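NF-kappa-B inhibitor beta (Mus musculus, PDB 1OY3) inhibits the transcription factor NF-kappa-B by binding it and holding it in the cytoplasm. Local coordinates at residues A199-A204 / L233-P238; T227-A232 / L243-G248. All coordinates share one frame; numbering follows the deposited sequence.

Interaction 1: A199-A204 / L233-P238; sequences AVEAQA and LLRPNP
The C-terminal end of helix 195-201, closed by a Schellman motif in which Q203 takes positive phi, meets the loop between helices 228-233 and 238-246 through Q203 and R235. The Q203 chain turns at CG (chi2 -68°), which swings CD toward the loop. Its OE1 accepts a hydrogen bond from N237 N at 3.3 Å. N237 N stands almost straight beyond the oxygen, yet its N-H points off line (141°), so the bond is modest. The same oxygen sits 3.5 Å from P236 CG, while Q203 NE2 packs on the aliphatic root of R235, 3.2 Å from its CB. NE2 is also modelled close to V200 O, but that separation is too short to rely on. The contact thus joins neighbouring ankyrin repeats, with 199-204 in ANK 5 and 233-238 in ANK 6, at the surface of the stack. R235 reaches back across the helix end: E201 CA stands 3.7 Å above one guanidinium face, offset toward the rim, and E201 CG covers that group 3.3 Å from NH2. The salt bridge from E201 OE1 to R235 NH2 is long, at 3.6 Å; E201 OE2 pairs with R193, the stronger partner of this carboxylate. V200 CG1 packs on the R235 chain, 3.9 Å from its CG. R235 also packs against a polar side chain of another protein chain in the assembly.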
loop_
_atom_site.group_PDB
_atom_site.type_symbol
_atom_site.label_atom_id
_atom_site.label_comp_id
_atom_site.label_asym_id
_atom_site.label_seq_id
_atom_site.Cartn_x
_atom_site.Cartn_y
_atom_site.Cartn_z
ATOM N N ALA C 199 11.386 -1.926 -9.112
ATOM C CA ALA C 199 12.130 -3.151 -9.360
ATOM C C ALA C 199 13.554 -2.999 -8.842
ATOM O O ALA C 199 14.116 -3.935 -8.279
ATOM C CB ALA C 199 12.139 -3.474 -10.845
ATOM N N VAL C 200 14.133 -1.815 -9.022
ATOM C CA VAL C 200 15.493 -1.570 -8.551
ATOM C C VAL C 200 15.521 -1.634 -7.020
ATOM O O VAL C 200 16.409 -2.253 -6.428
ATOM C CB VAL C 200 16.016 -0.203 -9.043
ATOM C CG1 VAL C 200 17.417 0.048 -8.510
ATOM C CG2 VAL C 200 16.044 -0.188 -10.551
ATOM N N GLU C 201 14.537 -1.011 -6.378
ATOM C CA GLU C 201 14.462 -1.047 -4.926
ATOM C C GLU C 201 14.294 -2.487 -4.472
ATOM O O GLU C 201 14.844 -2.893 -3.449
ATOM C CB GLU C 201 13.288 -0.208 -4.424
ATOM C CG GLU C 201 13.484 1.283 -4.629
ATOM C CD GLU C 201 12.602 2.119 -3.722
ATOM O OE1 GLU C 201 12.813 3.352 -3.665
ATOM O OE2 GLU C 201 11.702 1.546 -3.069
ATOM N N ALA C 202 13.543 -3.260 -5.253
ATOM C CA ALA C 202 13.281 -4.667 -4.952
ATOM C C ALA C 202 14.461 -5.568 -5.306
ATOM O O ALA C 202 14.449 -6.761 -4.989
ATOM C CB ALA C 202 12.047 -5.131 -5.712
ATOM N N GLN C 203 15.465 -4.993 -5.965
ATOM C CA GLN C 203 16.654 -5.724 -6.403
ATOM C C GLN C 203 16.223 -6.957 -7.210
ATOM O O GLN C 203 16.898 -7.986 -7.206
ATOM C CB GLN C 203 17.508 -6.143 -5.193
ATOM C CG GLN C 203 18.009 -4.979 -4.328
ATOM C CD GLN C 203 19.040 -4.108 -5.033
ATOM O OE1 GLN C 203 20.205 -4.487 -5.176
ATOM N NE2 GLN C 203 18.611 -2.936 -5.481
ATOM N N ALA C 204 15.084 -6.849 -7.889
ATOM C CA ALA C 204 14.581 -7.950 -8.701
ATOM C C ALA C 204 15.010 -7.701 -10.144
ATOM O O ALA C 204 14.288 -7.081 -10.929
ATOM C CB ALA C 204 13.059 -8.034 -8.592
ATOM N N LEU C 233 22.754 2.412 -8.794
ATOM C CA LEU C 233 24.154 2.603 -8.427
ATOM C C LEU C 233 24.338 2.581 -6.914
ATOM O O LEU C 233 25.317 2.029 -6.412
ATOM C CB LEU C 233 24.691 3.922 -8.996
ATOM C CG LEU C 233 24.965 3.966 -10.501
ATOM C CD1 LEU C 233 25.567 5.304 -10.881
ATOM C CD2 LEU C 233 25.909 2.848 -10.873
ATOM N N LEU C 234 23.393 3.178 -6.190
ATOM C CA LEU C 234 23.452 3.224 -4.730
ATOM C C LEU C 234 22.987 1.903 -4.120
ATOM O O LEU C 234 22.898 1.765 -2.904
ATOM C CB LEU C 234 22.575 4.363 -4.209
ATOM C CG LEU C 234 22.904 5.765 -4.713
ATOM C CD1 LEU C 234 21.899 6.760 -4.162
ATOM C CD2 LEU C 234 24.305 6.139 -4.286
ATOM N N ARG C 235 22.688 0.934 -4.975
ATOM C CA ARG C 235 22.227 -0.372 -4.524
ATOM C C ARG C 235 23.386 -1.363 -4.640
ATOM O O ARG C 235 24.347 -1.120 -5.370
ATOM C CB ARG C 235 21.045 -0.833 -5.387
ATOM C CG ARG C 235 19.916 0.200 -5.532
ATOM C CD ARG C 235 19.013 0.284 -4.301
ATOM N NE ARG C 235 18.107 1.431 -4.376
ATOM C CZ ARG C 235 17.070 1.630 -3.565
ATOM N NH1 ARG C 235 16.785 0.753 -2.609
ATOM N NH2 ARG C 235 16.323 2.719 -3.696
ATOM N N PRO C 236 23.309 -2.492 -3.918
ATOM C CA PRO C 236 24.355 -3.520 -3.938
ATOM C C PRO C 236 24.465 -4.381 -5.199
ATOM O O PRO C 236 25.514 -4.401 -5.844
ATOM C CB PRO C 236 24.036 -4.347 -2.698
ATOM C CG PRO C 236 22.550 -4.275 -2.639
ATOM C CD PRO C 236 22.286 -2.812 -2.907
ATOM N N ASN C 237 23.391 -5.091 -5.544
ATOM C CA ASN C 237 23.381 -5.972 -6.717
ATOM C C ASN C 237 23.784 -5.260 -8.014
ATOM O O ASN C 237 23.049 -4.421 -8.537
ATOM C CB ASN C 237 21.997 -6.605 -6.878
ATOM C CG ASN C 237 21.967 -7.675 -7.949
ATOM O OD1 ASN C 237 20.931 -8.294 -8.191
ATOM N ND2 ASN C 237 23.103 -7.903 -8.596
ATOM N N PRO C 238 24.963 -5.611 -8.560
ATOM C CA PRO C 238 25.517 -5.033 -9.791
ATOM C C PRO C 238 24.699 -5.310 -11.047
ATOM O O PRO C 238 24.687 -4.509 -11.976
ATOM C CB PRO C 238 26.909 -5.666 -9.879
ATOM C CG PRO C 238 27.212 -6.074 -8.456
ATOM C CD PRO C 238 25.891 -6.604 -7.993
#

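Interaction 2: T227-A232 / L243-G248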
loop_
_atom_site.group_PDB
_atom_site.type_symbol
_atom_site.label_atom_id
_atom_site.label_comp_id
_atom_site.label_asym_id
_atom_site.label_seq_id
_atom_site.Cartn_x
_atom_site.Cartn_y
_atom_site.Cartn_z
ATOM N N THR C 227 17.011 8.718 -11.230
ATOM C CA THR C 227 16.546 7.750 -12.219
ATOM C C THR C 227 16.752 6.328 -11.709
ATOM O O THR C 227 17.368 6.109 -10.662
ATOM C CB THR C 227 17.340 7.872 -13.522
ATOM O OG1 THR C 227 18.718 7.590 -13.250
ATOM C CG2 THR C 227 17.222 9.265 -14.095
ATOM N N PRO C 228 16.242 5.334 -12.451
ATOM C CA PRO C 228 16.414 3.947 -12.016
ATOM C C PRO C 228 17.890 3.562 -11.936
ATOM O O PRO C 228 18.307 2.861 -11.008
ATOM C CB PRO C 228 15.662 3.160 -13.082
ATOM C CG PRO C 228 14.549 4.100 -13.448
ATOM C CD PRO C 228 15.273 5.417 -13.562
ATOM N N LEU C 229 18.678 4.026 -12.907
ATOM C CA LEU C 229 20.107 3.721 -12.932
ATOM C C LEU C 229 20.770 4.390 -11.739
ATOM O O LEU C 229 21.507 3.752 -10.987
ATOM C CB LEU C 229 20.758 4.239 -14.220
ATOM C CG LEU C 229 22.002 3.486 -14.721
ATOM C CD1 LEU C 229 22.644 4.292 -15.840
ATOM C CD2 LEU C 229 23.003 3.249 -13.601
ATOM N N GLY C 230 20.503 5.685 -11.584
ATOM C CA GLY C 230 21.065 6.439 -10.477
ATOM C C GLY C 230 20.721 5.760 -9.169
ATOM O O GLY C 230 21.513 5.749 -8.228
ATOM N N SER C 231 19.527 5.178 -9.116
ATOM C CA SER C 231 19.090 4.488 -7.920
ATOM C C SER C 231 19.838 3.173 -7.796
ATOM O O SER C 231 20.296 2.815 -6.712
ATOM C CB SER C 231 17.581 4.227 -7.977
ATOM O OG SER C 231 17.143 3.564 -6.804
ATOM N N ALA C 232 19.967 2.458 -8.913
ATOM C CA ALA C 232 20.658 1.171 -8.921
ATOM C C ALA C 232 22.123 1.278 -8.499
ATOM O O ALA C 232 22.677 0.339 -7.917
ATOM C CB ALA C 232 20.558 0.532 -10.304
ATOM N N LEU C 243 21.992 -4.156 -16.469
ATOM C CA LEU C 243 20.767 -4.217 -17.273
ATOM C C LEU C 243 20.383 -2.850 -17.803
ATOM O O LEU C 243 20.289 -2.648 -19.016
ATOM C CB LEU C 243 19.608 -4.773 -16.440
ATOM C CG LEU C 243 19.481 -6.292 -16.296
ATOM C CD1 LEU C 243 20.804 -6.892 -15.866
ATOM C CD2 LEU C 243 18.381 -6.611 -15.284
ATOM N N LEU C 244 20.148 -1.916 -16.884
ATOM C CA LEU C 244 19.769 -0.554 -17.250
ATOM C C LEU C 244 20.750 -0.001 -18.273
ATOM O O LEU C 244 20.345 0.608 -19.267
ATOM C CB LEU C 244 19.730 0.338 -16.002
ATOM C CG LEU C 244 18.520 0.084 -15.097
ATOM C CD1 LEU C 244 18.800 0.544 -13.673
ATOM C CD2 LEU C 244 17.310 0.804 -15.680
ATOM N N ARG C 245 22.039 -0.227 -18.031
ATOM C CA ARG C 245 23.076 0.233 -18.946
ATOM C C ARG C 245 22.794 -0.384 -20.314
ATOM O O ARG C 245 22.575 0.322 -21.298
ATOM C CB ARG C 245 24.455 -0.236 -18.475
ATOM C CG ARG C 245 24.912 0.263 -17.112
ATOM C CD ARG C 245 25.354 1.714 -17.143
ATOM N NE ARG C 245 26.513 1.940 -16.280
ATOM C CZ ARG C 245 26.558 1.645 -14.984
ATOM N NH1 ARG C 245 25.503 1.110 -14.385
ATOM N NH2 ARG C 245 27.658 1.881 -14.284
ATOM N N ALA C 246 22.787 -1.715 -20.350
ATOM C CA ALA C 246 22.550 -2.470 -21.576
ATOM C C ALA C 246 21.293 -2.055 -22.332
ATOM O O ALA C 246 21.202 -2.258 -23.541
ATOM C CB ALA C 246 22.501 -3.961 -21.262
ATOM N N HIS C 247 20.323 -1.477 -21.631
ATOM C CA HIS C 247 19.092 -1.050 -22.285
ATOM C C HIS C 247 19.000 0.441 -22.578
ATOM O O HIS C 247 17.905 0.989 -22.706
ATOM C CB HIS C 247 17.867 -1.498 -21.488
ATOM C CG HIS C 247 17.430 -2.895 -21.805
ATOM N ND1 HIS C 247 18.002 -4.007 -21.222
ATOM C CD2 HIS C 247 16.520 -3.364 -22.695
ATOM C CE1 HIS C 247 17.464 -5.099 -21.739
ATOM N NE2 HIS C 247 16.563 -4.735 -22.635
ATOM N N GLY C 248 20.152 1.093 -22.686
ATOM C CA GLY C 248 20.170 2.511 -23.009
ATOM C C GLY C 248 19.768 3.510 -21.941
ATOM O O GLY C 248 19.239 4.577 -22.255
#
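P228 O is the acceptor of the shortest bond here, taking the A232 N-H at 2.7 Å in the first turn of helix 228-233, and the same carbonyl is touched from helix 238-246 by L244 CD1 at 3.6 Å. That methyl carries much of the contact. It lies 3.5 Å from L229 CA and 3.8 Å from A232 CB, which places it against the backbone of the opposing helix rather than merely among side-chain tips. The other branch of L244, CD2, turns to the proline ring and comes within 3.9 Å of P228 CB. L229 runs past L244 in the opposite direction: with its CG anti to the backbone N (chi1 -152°), L229 CG lies 4.1 Å from L244 CB. The segments lie on the two helices of one ankyrin repeat, ANK 6, and residues 227-229 match the threonine-proline-leucine start of the TPLH signature that opens the first helix of such repeats. T227 holds the N-cap position in the familiar way, its OG1 accepting G230 N at 3.1 Å in a nearly straight bond (163°). On the outer side, R245 crosses L229 at about a right angle. The arginine chain is bent at chi2 and again at chi3, and its NH1 approaches L229 CD2 to 3.4 Å, obliquely to the guanidinium plane; NH2 has a long, weak ion pair with E251. Helix 238-246 then ends in a Schellman motif, where G248 takes positive phi (74°) and returns its N-H to R245 O, while A249 N bonds to L244 O.

In the fold
Interaction 2 is a buried contact between two helices of one repeat, whereas interaction 1 lies at the surface and joins successive repeats, ANK 5 and ANK 6. Their chemistry follows: aliphatic packing carries 227-232 / 243-248, while 199-204 / 233-238 uses a side-chain amide, a long salt bridge and an arginine laid over a helix end. Helix 228-233 supplies one side of interaction 2, and the loop that leaves it supplies one side of interaction 1, their centres about 10 Å apart. V200 links them directly, its CG1 lying 3.5 Å from A232 CA; R235 NH2 gives a weak hydrogen bond to S231 OG. The segments alternate in sequence, and both contacts lie towards the stack's C-terminal end.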